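Local coordinates for protein NADH:ubiquinone oxidoreductase, Na translocating, C subunit (Parabacteroides distasonis, PDB 3LWX) that is the C subunit of a sodium-translocating membrane oxidoreductase complex and carries a domain of the FMN-binding family, at residues Arg5-Gln8 against Lys9-Asp13; Asn14-Arg17 against Gln18-Arg22; Phe134-Glu137 against Phe138-Lys141; Lys178-Asp181 against Glu182-Phe185. All coordinates share one frame; numbering follows the deposited sequence. Where two conformers were deposited one is given.

Contact 1: Arg5-Gln8 against Lys9-Asp13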
loop_
_atom_site.group_PDB
_atom_site.type_symbol
_atom_site.label_atom_id
_atom_site.label_comp_id
_atom_site.label_asym_id
_atom_site.label_seq_id
_atom_site.Cartn_x
_atom_site.Cartn_y
_atom_site.Cartn_z
ATOM N N ARG A 5 -16.444 11.985 -18.901
ATOM C CA ARG A 5 -16.243 11.055 -17.797
ATOM C C ARG A 5 -15.146 10.045 -18.117
ATOM O O ARG A 5 -14.438 9.615 -17.204
ATOM C CB ARG A 5 -17.544 10.362 -17.378
ATOM C CG ARG A 5 -17.994 9.191 -18.203
ATOM C CD ARG A 5 -19.205 8.489 -17.589
ATOM N NE ARG A 5 -20.369 9.361 -17.519
ATOM C CZ ARG A 5 -21.121 9.693 -18.566
ATOM N NH1 ARG A 5 -20.850 9.213 -19.777
ATOM N NH2 ARG A 5 -22.157 10.511 -18.400
ATOM N N SER A 6 -15.009 9.645 -19.381
ATOM C CA SER A 6 -13.929 8.735 -19.749
ATOM C C SER A 6 -12.576 9.398 -19.511
ATOM O O SER A 6 -11.643 8.757 -19.028
ATOM C CB SER A 6 -14.037 8.341 -21.214
ATOM O OG SER A 6 -12.868 7.624 -21.603
ATOM N N PHE A 7 -12.457 10.681 -19.854
ATOM C CA PHE A 7 -11.191 11.378 -19.654
ATOM C C PHE A 7 -10.901 11.532 -18.154
ATOM O O PHE A 7 -9.777 11.319 -17.703
ATOM C CB PHE A 7 -11.180 12.722 -20.368
ATOM C CG PHE A 7 -9.846 13.407 -20.285
ATOM C CD1 PHE A 7 -8.745 12.879 -20.944
ATOM C CD2 PHE A 7 -9.670 14.555 -19.535
ATOM C CE1 PHE A 7 -7.508 13.462 -20.862
ATOM C CE2 PHE A 7 -8.419 15.161 -19.456
ATOM C CZ PHE A 7 -7.337 14.602 -20.110
ATOM N N GLN A 8 -11.924 11.863 -17.361
ATOM C CA GLN A 8 -11.753 11.982 -15.918
ATOM C C GLN A 8 -11.311 10.632 -15.334
ATOM O O GLN A 8 -10.396 10.565 -14.514
ATOM C CB GLN A 8 -13.050 12.492 -15.267
ATOM C CG GLN A 8 -13.368 13.947 -15.630
ATOM C CD GLN A 8 -14.779 14.420 -15.296
ATOM O OE1 GLN A 8 -15.703 13.625 -15.144
ATOM N NE2 GLN A 8 -14.950 15.740 -15.217
ATOM N N LYS A 9 -11.967 9.551 -15.757
ATOM C CA LYS A 9 -11.617 8.206 -15.290
ATOM C C LYS A 9 -10.194 7.840 -15.672
ATOM O O LYS A 9 -9.457 7.245 -14.874
ATOM C CB LYS A 9 -12.605 7.170 -15.840
ATOM C CG LYS A 9 -12.121 5.714 -15.778
ATOM C CD LYS A 9 -13.246 4.761 -16.132
ATOM C CE LYS A 9 -12.733 3.429 -16.624
ATOM N NZ LYS A 9 -11.848 2.745 -15.664
ATOM N N GLN A 10 -9.786 8.165 -16.892
ATOM C CA GLN A 10 -8.409 7.816 -17.302
ATOM C C GLN A 10 -7.418 8.553 -16.391
ATOM O O GLN A 10 -6.401 7.987 -16.015
ATOM C CB GLN A 10 -8.091 8.031 -18.816
ATOM C CG GLN A 10 -7.686 9.440 -19.291
ATOM C CD GLN A 10 -7.174 9.476 -20.744
ATOM O OE1 GLN A 10 -7.946 9.331 -21.699
ATOM N NE2 GLN A 10 -5.869 9.725 -20.908
ATOM N N ASN A 11 -7.707 9.795 -16.031
ATOM C CA ASN A 11 -6.814 10.530 -15.150
ATOM C C ASN A 11 -6.762 9.900 -13.765
ATOM O O ASN A 11 -5.691 9.768 -13.167
ATOM C CB ASN A 11 -7.204 11.994 -15.052
ATOM C CG ASN A 11 -6.927 12.758 -16.322
ATOM O OD1 ASN A 11 -6.082 12.388 -17.141
ATOM N ND2 ASN A 11 -7.653 13.838 -16.497
ATOM N N GLU A 12 -7.920 9.506 -13.249
ATOM C CA GLU A 12 -7.968 8.848 -11.946
ATOM C C GLU A 12 -7.233 7.506 -11.974
ATOM O O GLU A 12 -6.487 7.177 -11.053
ATOM C CB GLU A 12 -9.416 8.636 -11.511
ATOM C CG GLU A 12 -10.150 9.924 -11.207
ATOM C CD GLU A 12 -11.644 9.753 -11.008
ATOM O OE1 GLU A 12 -12.176 8.631 -11.168
ATOM O OE2 GLU A 12 -12.297 10.772 -10.710
ATOM N N ASP A 13 -7.433 6.744 -13.045
ATOM C CA ASP A 13 -6.787 5.444 -13.182
ATOM C C ASP A 13 -5.274 5.604 -13.300
ATOM O O ASP A 13 -4.524 4.845 -12.703
ATOM C CB ASP A 13 -7.315 4.689 -14.394
ATOM C CG ASP A 13 -8.730 4.158 -14.218
ATOM O OD1 ASP A 13 -9.283 4.195 -13.094
ATOM O OD2 ASP A 13 -9.265 3.695 -15.250
#
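Backbone bonds from Lys9 N to Arg5 O and from Asn11 N to Phe7 O, with Gln10 N on Ser6 O and Glu12 N on Gln8 O between and after them, run the i to i+4 pattern of an alpha helix without a break. On that frame the Phe7 ring is met by two amides from the next turn. Its CG stands anti to the backbone N (chi1 -175°), which swings the ring forward along the axis to where residues three and four places on can reach it. Asn11 lies over one face of the ring, its ND2 3.3 Å from Phe7 CE2, and the amide is turned steeply, 77° from the ring plane. Gln10 comes in more obliquely, with OE1 3.7 Å from Phe7 CD1, while its CG sits 3.2 Å from Phe7 O. All this belongs to the outer end of helix 4-23, the first helix of the chain, on the protein surface. The polar end of Gln10 is also engaged backwards: OE1 accepts a hydrogen bond from Gln2 NE2, and Ser6 OG is bonded to the same amide. Farther round the helix, Lys9 forms an i to i+4 salt bridge with Asp13, NZ to OD2 at 2.8 Å. The lysine chain runs out extended and bends only at its last torsion (chi4 57°), bringing NZ onto the syn lone pair of Asp13 OD2.

Contact 2: Asn14-Arg17 against Gln18-Arg22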
loop_
_atom_site.group_PDB
_atom_site.type_symbol
_atom_site.label_atom_id
_atom_site.label_comp_id
_atom_site.label_asym_id
_atom_site.label_seq_id
_atom_site.Cartn_x
_atom_site.Cartn_y
_atom_site.Cartn_z
ATOM N N ASN A 14 -4.818 6.596 -14.048
ATOM C CA ASN A 14 -3.379 6.816 -14.151
ATOM C C ASN A 14 -2.764 7.245 -12.815
ATOM O O ASN A 14 -1.659 6.833 -12.502
ATOM C CB ASN A 14 -3.056 7.768 -15.308
ATOM C CG ASN A 14 -3.120 7.049 -16.649
ATOM O OD1 ASN A 14 -2.693 5.888 -16.753
ATOM N ND2 ASN A 14 -3.586 7.745 -17.689
ATOM N N ASP A 15 -3.493 8.035 -12.028
ATOM C CA ASP A 15 -3.054 8.406 -10.691
ATOM C C ASP A 15 -2.910 7.141 -9.834
ATOM O O ASP A 15 -1.889 6.953 -9.171
ATOM C CB ASP A 15 -4.042 9.423 -10.116
ATOM C CG ASP A 15 -3.664 9.973 -8.751
ATOM O OD1 ASP A 15 -2.596 9.684 -8.206
ATOM O OD2 ASP A 15 -4.472 10.781 -8.224
ATOM N N LYS A 16 -3.909 6.257 -9.860
ATOM C CA LYS A 16 -3.819 5.006 -9.115
ATOM C C LYS A 16 -2.634 4.161 -9.599
ATOM O O LYS A 16 -1.915 3.574 -8.781
ATOM C CB LYS A 16 -5.148 4.252 -9.188
ATOM C CG LYS A 16 -5.133 2.920 -8.476
ATOM C CD LYS A 16 -6.520 2.335 -8.314
ATOM C CE LYS A 16 -6.527 0.989 -7.612
ATOM N NZ LYS A 16 -7.916 0.589 -7.198
ATOM N N ARG A 17 -2.455 4.057 -10.924
ATOM C CA ARG A 17 -1.303 3.334 -11.466
ATOM C C ARG A 17 0.001 3.912 -10.947
ATOM O O ARG A 17 0.902 3.166 -10.568
ATOM C CB ARG A 17 -1.274 3.379 -12.993
ATOM C CG ARG A 17 -2.394 2.623 -13.677
ATOM C CD ARG A 17 -2.200 2.598 -15.186
ATOM N NE ARG A 17 -3.305 1.895 -15.851
ATOM C CZ ARG A 17 -4.351 2.475 -16.449
ATOM N NH1 ARG A 17 -4.458 3.795 -16.549
ATOM N NH2 ARG A 17 -5.302 1.720 -16.984
ATOM N N GLN A 18 0.101 5.249 -10.914
ATOM C CA GLN A 18 1.303 5.905 -10.382
ATOM C C GLN A 18 1.552 5.538 -8.919
ATOM O O GLN A 18 2.698 5.324 -8.528
ATOM C CB GLN A 18 1.235 7.428 -10.524
ATOM C CG GLN A 18 1.372 7.950 -11.916
ATOM C CD GLN A 18 1.126 9.443 -11.936
ATOM O OE1 GLN A 18 0.013 9.896 -11.730
ATOM N NE2 GLN A 18 2.172 10.211 -12.139
ATOM N N GLN A 19 0.489 5.498 -8.110
ATOM C CA GLN A 19 0.610 5.142 -6.694
ATOM C C GLN A 19 1.134 3.711 -6.529
ATOM O O GLN A 19 2.034 3.437 -5.732
ATOM C CB GLN A 19 -0.735 5.282 -6.004
ATOM C CG GLN A 19 -1.236 6.712 -5.903
ATOM C CD GLN A 19 -2.690 6.763 -5.488
ATOM O OE1 GLN A 19 -3.105 6.117 -4.528
ATOM N NE2 GLN A 19 -3.480 7.536 -6.223
ATOM N N ILE A 20 0.532 2.778 -7.258
ATOM C CA ILE A 20 0.949 1.388 -7.236
ATOM C C ILE A 20 2.414 1.284 -7.683
ATOM O O ILE A 20 3.217 0.590 -7.042
ATOM C CB ILE A 20 -0.007 0.547 -8.105
ATOM C CG1 ILE A 20 -1.374 0.467 -7.418
ATOM C CG2 ILE A 20 0.568 -0.851 -8.336
ATOM C CD1 ILE A 20 -2.473 -0.148 -8.267
ATOM N N LEU A 21 2.754 1.958 -8.777
ATOM C CA LEU A 21 4.137 1.940 -9.237
ATOM C C LEU A 21 5.109 2.519 -8.195
ATOM O O LEU A 21 6.202 1.969 -7.992
ATOM C CB LEU A 21 4.261 2.663 -10.580
ATOM C CG LEU A 21 3.672 1.900 -11.764
ATOM C CD1 LEU A 21 3.537 2.832 -12.963
ATOM C CD2 LEU A 21 4.498 0.668 -12.096
ATOM N N ARG A 22 4.728 3.604 -7.527
ATOM C CA ARG A 22 5.619 4.166 -6.504
ATOM C C ARG A 22 5.885 3.161 -5.393
ATOM O O ARG A 22 6.972 3.164 -4.819
ATOM C CB ARG A 22 5.091 5.481 -5.923
ATOM C CG ARG A 22 5.163 6.646 -6.901
ATOM C CD ARG A 22 4.945 7.975 -6.211
ATOM N NE ARG A 22 3.610 8.147 -5.642
ATOM C CZ ARG A 22 2.573 8.717 -6.241
ATOM N NH1 ARG A 22 2.632 9.158 -7.492
ATOM N NH2 ARG A 22 1.430 8.819 -5.566
HETATM O O HOH W 1 -1.056 10.368 -6.077
HETATM O O HOH W 2 0.157 10.291 -8.731
#
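The inner half of helix 4-23 packs against strands 97-104 and 111-118 of the antiparallel sheet and against helix 30-40, and here the i to i+4 spacing pairs Asp15 with Gln19 and Lys16 with Ile20. Main-chain hydrogen bonds join both pairs, Gln19 N to Asp15 O and Ile20 N to Lys16 O. The first pair repeats the link between side chains: Gln19 NE2 donates to Asp15 OD1 at 3.1 Å. The donor hydrogen points fairly straight at the oxygen (159°), which lies in the plane of the glutamine amide, yet the nitrogen approaches from above the carboxylate, the two planes standing 66° apart. The aspartate reaches its partner because CG lies beside its own carbonyl carbon (chi1 -176°), which carries OD1 forward to the Gln19 amide. Gln19 OE1 has a weak hydrogen bond with Trp99 NE1. On the next flank Lys16 CG touches Ile20 CD1 at 4.1 Å, and both side chains reach Tyr101 of the sheet. The ammonium of Lys16 goes on to bond Phe59 O and forms a cation-pi contact with the Phe59 ring. Gln18 lays CG 3.3 Å from Asn14 O and sends NE2 to Val28 O. Two waters span the gap from Asp15 to Arg22, whose NE is paired with Asp115. One water donates to Asp15 OD1 at 2.7 Å and accepts from Arg22 NH2; the other donates to OD1, accepts from Arg22 NH1 and reaches Gln18 OE1 in a weak bond of 3.0 Å.

Contact 3: Phe134-Glu137 against Phe138-Lys141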
loop_
_atom_site.group_PDB
_atom_site.type_symbol
_atom_site.label_atom_id
_atom_site.label_comp_id
_atom_site.label_asym_id
_atom_site.label_seq_id
_atom_site.Cartn_x
_atom_site.Cartn_y
_atom_site.Cartn_z
ATOM N N PHE A 134 9.409 9.808 4.404
ATOM C CA PHE A 134 8.625 8.949 5.267
ATOM C C PHE A 134 8.534 7.509 4.745
ATOM O O PHE A 134 8.850 6.556 5.450
ATOM C CB PHE A 134 7.222 9.512 5.446
ATOM C CG PHE A 134 6.334 8.653 6.337
ATOM C CD1 PHE A 134 6.573 8.568 7.699
ATOM C CD2 PHE A 134 5.278 7.921 5.814
ATOM C CE1 PHE A 134 5.765 7.763 8.510
ATOM C CE2 PHE A 134 4.475 7.137 6.620
ATOM C CZ PHE A 134 4.730 7.055 7.966
ATOM N N SER A 135 8.132 7.358 3.491
ATOM C CA SER A 135 7.856 6.014 2.976
ATOM C C SER A 135 9.106 5.160 2.774
ATOM O O SER A 135 9.044 3.941 2.906
ATOM C CB SER A 135 7.051 6.100 1.683
ATOM O OG SER A 135 7.726 6.844 0.687
ATOM N N ASN A 136 10.243 5.791 2.481
ATOM C CA ASN A 136 11.463 5.022 2.238
ATOM C C ASN A 136 11.906 4.225 3.449
ATOM O O ASN A 136 12.576 3.204 3.296
ATOM C CB ASN A 136 12.635 5.916 1.826
ATOM C CG ASN A 136 12.532 6.436 0.415
ATOM O OD1 ASN A 136 11.819 5.888 -0.435
ATOM N ND2 ASN A 136 13.320 7.476 0.133
ATOM N N GLU A 137 11.529 4.656 4.651
ATOM C CA GLU A 137 11.925 3.979 5.875
ATOM C C GLU A 137 11.342 2.577 5.999
ATOM O O GLU A 137 11.864 1.746 6.755
ATOM C CB GLU A 137 11.510 4.828 7.079
ATOM C CG GLU A 137 12.305 6.105 7.173
ATOM C CD GLU A 137 13.779 5.825 7.324
ATOM O OE1 GLU A 137 14.168 5.223 8.350
ATOM O OE2 GLU A 137 14.543 6.210 6.408
ATOM N N PHE A 138 10.241 2.308 5.288
ATOM C CA PHE A 138 9.625 0.987 5.358
ATOM C C PHE A 138 10.414 -0.086 4.617
ATOM O O PHE A 138 10.275 -1.267 4.902
ATOM C CB PHE A 138 8.179 1.048 4.845
ATOM C CG PHE A 138 7.243 1.778 5.778
ATOM C CD1 PHE A 138 6.591 1.110 6.785
ATOM C CD2 PHE A 138 7.051 3.136 5.662
ATOM C CE1 PHE A 138 5.755 1.759 7.652
ATOM C CE2 PHE A 138 6.219 3.791 6.522
ATOM C CZ PHE A 138 5.546 3.103 7.512
ATOM N N LYS A 139 11.244 0.314 3.665
ATOM C CA LYS A 139 11.996 -0.646 2.873
ATOM C C LYS A 139 12.874 -1.505 3.767
ATOM O O LYS A 139 13.620 -0.984 4.587
ATOM C CB LYS A 139 12.853 0.093 1.844
ATOM C CG LYS A 139 12.037 0.892 0.832
ATOM C CD LYS A 139 12.916 1.714 -0.089
ATOM C CE LYS A 139 12.101 2.426 -1.136
ATOM N NZ LYS A 139 12.991 3.092 -2.162
ATOM N N GLY A 140 12.776 -2.816 3.603
ATOM C CA GLY A 140 13.582 -3.744 4.375
ATOM C C GLY A 140 12.975 -4.172 5.694
ATOM O O GLY A 140 13.471 -5.090 6.326
ATOM N N LYS A 141 11.916 -3.493 6.135
ATOM C CA LYS A 141 11.235 -3.878 7.365
ATOM C C LYS A 141 10.352 -5.097 7.082
ATOM O O LYS A 141 9.952 -5.324 5.944
ATOM C CB LYS A 141 10.408 -2.715 7.920
ATOM C CG LYS A 141 11.172 -1.415 8.150
ATOM C CD LYS A 141 12.315 -1.548 9.142
ATOM C CE LYS A 141 12.959 -0.168 9.439
ATOM N NZ LYS A 141 13.727 0.423 8.303
HETATM O O HOH W 3 14.615 1.600 4.616
HETATM O O HOH W 4 14.771 2.679 9.619
#
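Aromatic packing joins Phe134 to Phe138 where helix 132-135 runs through a 3-10 turn into a type II beta turn, Phe138 to Lys141, within the FMN-binding family region. The rings form an offset edge-to-face (T-shaped) pair, centroids 5.5 Å apart and planes at 76°. Phe138 is the edge: its CE2 lies over the face of Phe134, 3.8 Å from Phe134 CE2. A fully trans chi1 (180°) lays the Phe134 ring beside its own carbonyl carbon, on the side from which Phe138 CE2 arrives. Both rings also meet Phe116 of strand 111-118, so the pair belongs to the buried interior between this turn, the sheet and helix 174-196.

Among the main-chain hydrogen bonds, Phe138 N reaches Ser135 O and Lys139 N reaches Asn136 O. Both bonds span i to i+3, the winding of a 3-10 turn. Lys141 N then bonds Phe138 O at 3.0 Å to close the beta turn, whose third position is Gly140 with a positive phi. Backbone bonds from Gly140 and Lys141 to Ile111 tie the turn to strand 111-118.

Lysine and water contacts complete the surface side. A water donates to both Asn136 O and Lys139 O, bridging the start of the turn. Lys141, folded back by bends at chi2 and chi4, brings NZ to Glu137 O at 2.8 Å, nearly along the C=O axis. A second water accepts from Lys141 NZ at 2.8 Å and donates to Glu137 OE1 at 2.9 Å.

Contact 4: Lys178-Asp181 against Glu182-Phe185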
loop_
_atom_site.group_PDB
_atom_site.type_symbol
_atom_site.label_atom_id
_atom_site.label_comp_id
_atom_site.label_asym_id
_atom_site.label_seq_id
_atom_site.Cartn_x
_atom_site.Cartn_y
_atom_site.Cartn_z
ATOM N N LYS A 178 -0.008 7.813 13.768
ATOM C CA LYS A 178 -0.773 6.744 14.419
ATOM C C LYS A 178 -1.774 6.146 13.439
ATOM O O LYS A 178 -1.993 4.941 13.398
ATOM C CB LYS A 178 -1.548 7.257 15.634
ATOM C CG LYS A 178 -0.859 7.241 16.973
ATOM C CD LYS A 178 -2.023 7.133 17.967
ATOM C CE LYS A 178 -1.769 6.201 19.119
ATOM N NZ LYS A 178 -3.107 5.504 19.397
ATOM N N GLY A 179 -2.412 7.004 12.656
ATOM C CA GLY A 179 -3.349 6.552 11.647
ATOM C C GLY A 179 -2.681 5.660 10.609
ATOM O O GLY A 179 -3.281 4.694 10.148
ATOM N N VAL A 180 -1.444 5.967 10.236
ATOM C CA VAL A 180 -0.689 5.100 9.322
ATOM C C VAL A 180 -0.384 3.758 9.985
ATOM O O VAL A 180 -0.556 2.701 9.381
ATOM C CB VAL A 180 0.605 5.769 8.808
ATOM C CG1 VAL A 180 1.435 4.780 8.001
ATOM C CG2 VAL A 180 0.267 6.997 7.948
ATOM N N ASP A 181 0.082 3.793 11.235
ATOM C CA ASP A 181 0.372 2.567 11.977
ATOM C C ASP A 181 -0.879 1.663 12.007
ATOM O O ASP A 181 -0.834 0.452 11.696
ATOM C CB ASP A 181 0.825 2.970 13.385
ATOM C CG ASP A 181 1.374 1.816 14.222
ATOM O OD1 ASP A 181 0.958 0.666 14.059
ATOM O OD2 ASP A 181 2.265 2.084 15.038
ATOM N N GLU A 182 -2.007 2.246 12.381
ATOM C CA GLU A 182 -3.260 1.509 12.464
ATOM C C GLU A 182 -3.717 1.027 11.092
ATOM O O GLU A 182 -4.194 -0.096 10.955
ATOM C CB GLU A 182 -4.286 2.404 13.133
ATOM C CG GLU A 182 -3.944 2.641 14.601
ATOM C CD GLU A 182 -4.647 3.803 15.256
ATOM O OE1 GLU A 182 -5.490 4.449 14.616
ATOM O OE2 GLU A 182 -4.326 4.080 16.418
HETATM N N MSE A 183 -3.579 1.881 10.080
HETATM C CA MSE A 183 -3.935 1.527 8.709
HETATM C C MSE A 183 -3.152 0.315 8.238
HETATM O O MSE A 183 -3.710 -0.594 7.618
HETATM C CB MSE A 183 -3.671 2.706 7.762
HETATM C CG MSE A 183 -3.744 2.332 6.293
HETATM SE SE MSE A 183 -3.872 3.838 5.118
HETATM C CE MSE A 183 -2.147 4.594 5.409
ATOM N N LEU A 184 -1.851 0.303 8.496
ATOM C CA LEU A 184 -1.027 -0.825 8.098
ATOM C C LEU A 184 -1.491 -2.101 8.795
ATOM O O LEU A 184 -1.686 -3.136 8.153
ATOM C CB LEU A 184 0.445 -0.534 8.420
ATOM C CG LEU A 184 1.160 0.435 7.497
ATOM C CD1 LEU A 184 2.399 1.008 8.166
ATOM C CD2 LEU A 184 1.490 -0.260 6.180
ATOM N N PHE A 185 -1.646 -2.036 10.106
ATOM C CA PHE A 185 -2.041 -3.240 10.828
ATOM C C PHE A 185 -3.399 -3.750 10.377
ATOM O O PHE A 185 -3.581 -4.935 10.095
ATOM C CB PHE A 185 -2.030 -2.973 12.340
ATOM C CG PHE A 185 -2.399 -4.175 13.161
ATOM C CD1 PHE A 185 -3.725 -4.436 13.470
ATOM C CD2 PHE A 185 -1.427 -5.056 13.620
ATOM C CE1 PHE A 185 -4.073 -5.549 14.216
ATOM C CE2 PHE A 185 -1.766 -6.168 14.362
ATOM C CZ PHE A 185 -3.085 -6.415 14.665
HETATM O O HOH W 5 -2.228 2.709 17.571
#
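The Glu182 side chain runs back along the helix toward Lys178, four residues earlier. Its CB lies 3.4 Å from Lys178 O, the same oxygen that accepts the Glu182 backbone N-H, and CG comes closer still to that oxygen, at 3.2 Å. With CG anti to the carbonyl carbon (chi1 -68°) and the chain extended beyond it, the side chain heads back toward the preceding turn. CD remains 3.4 Å from Lys178 O, and Glu182 OE1 stays 3.7 Å from the same Lys178 O. The other tip oxygen, OE2, faces Lys178 NZ in a long salt bridge of 3.5 Å, and the two side chains cross at a slant. A water donates to Glu182 OE2 at 2.8 Å and takes only a weak bond from Lys178 NZ. This charged pair rides on the exposed flank of helix 174-196, whose other flank is turned into the protein against the central antiparallel sheet. On that buried side Val180 CG1 meets Leu184 CD1 at 3.9 Å, the two side chains lying alongside each other and pointing the same way. The terminal CE of selenomethionine Met183 touches Val180 CG2 at 4.2 Å. Val180 and Met183 both pack on Leu98 and Phe116, while Leu184 reaches Leu89 and Ile102. Between the two flanks, Asp181 OD2 accepts the backbone N-H of Val154, and Asp181 OD1 is hydrogen-bonded to a glycerol, probably from the crystallisation liquor.

In the fold
Contacts 1 and 2 are successive parts of helix 4-23, their centres 13 Å apart: the first lies at the surface, 21 Å from the centre of the chain, the second 11 Å from it. Contacts 3 and 4 come from separate elements of the FMN-binding family region but share one interior, with Phe138 CE1 3.5 Å from Leu184 CD1 and Phe134 CZ 4.0 Å from Val180 CG1. Strand 111-118 is common ground for contacts 2, 3 and 4. Contacts 2 and 3 approach to about 6 Å between nearest atoms without touching, whereas contacts 2 and 4 lie on opposite sides of the chain's centre. The glycerol sits at contact 4.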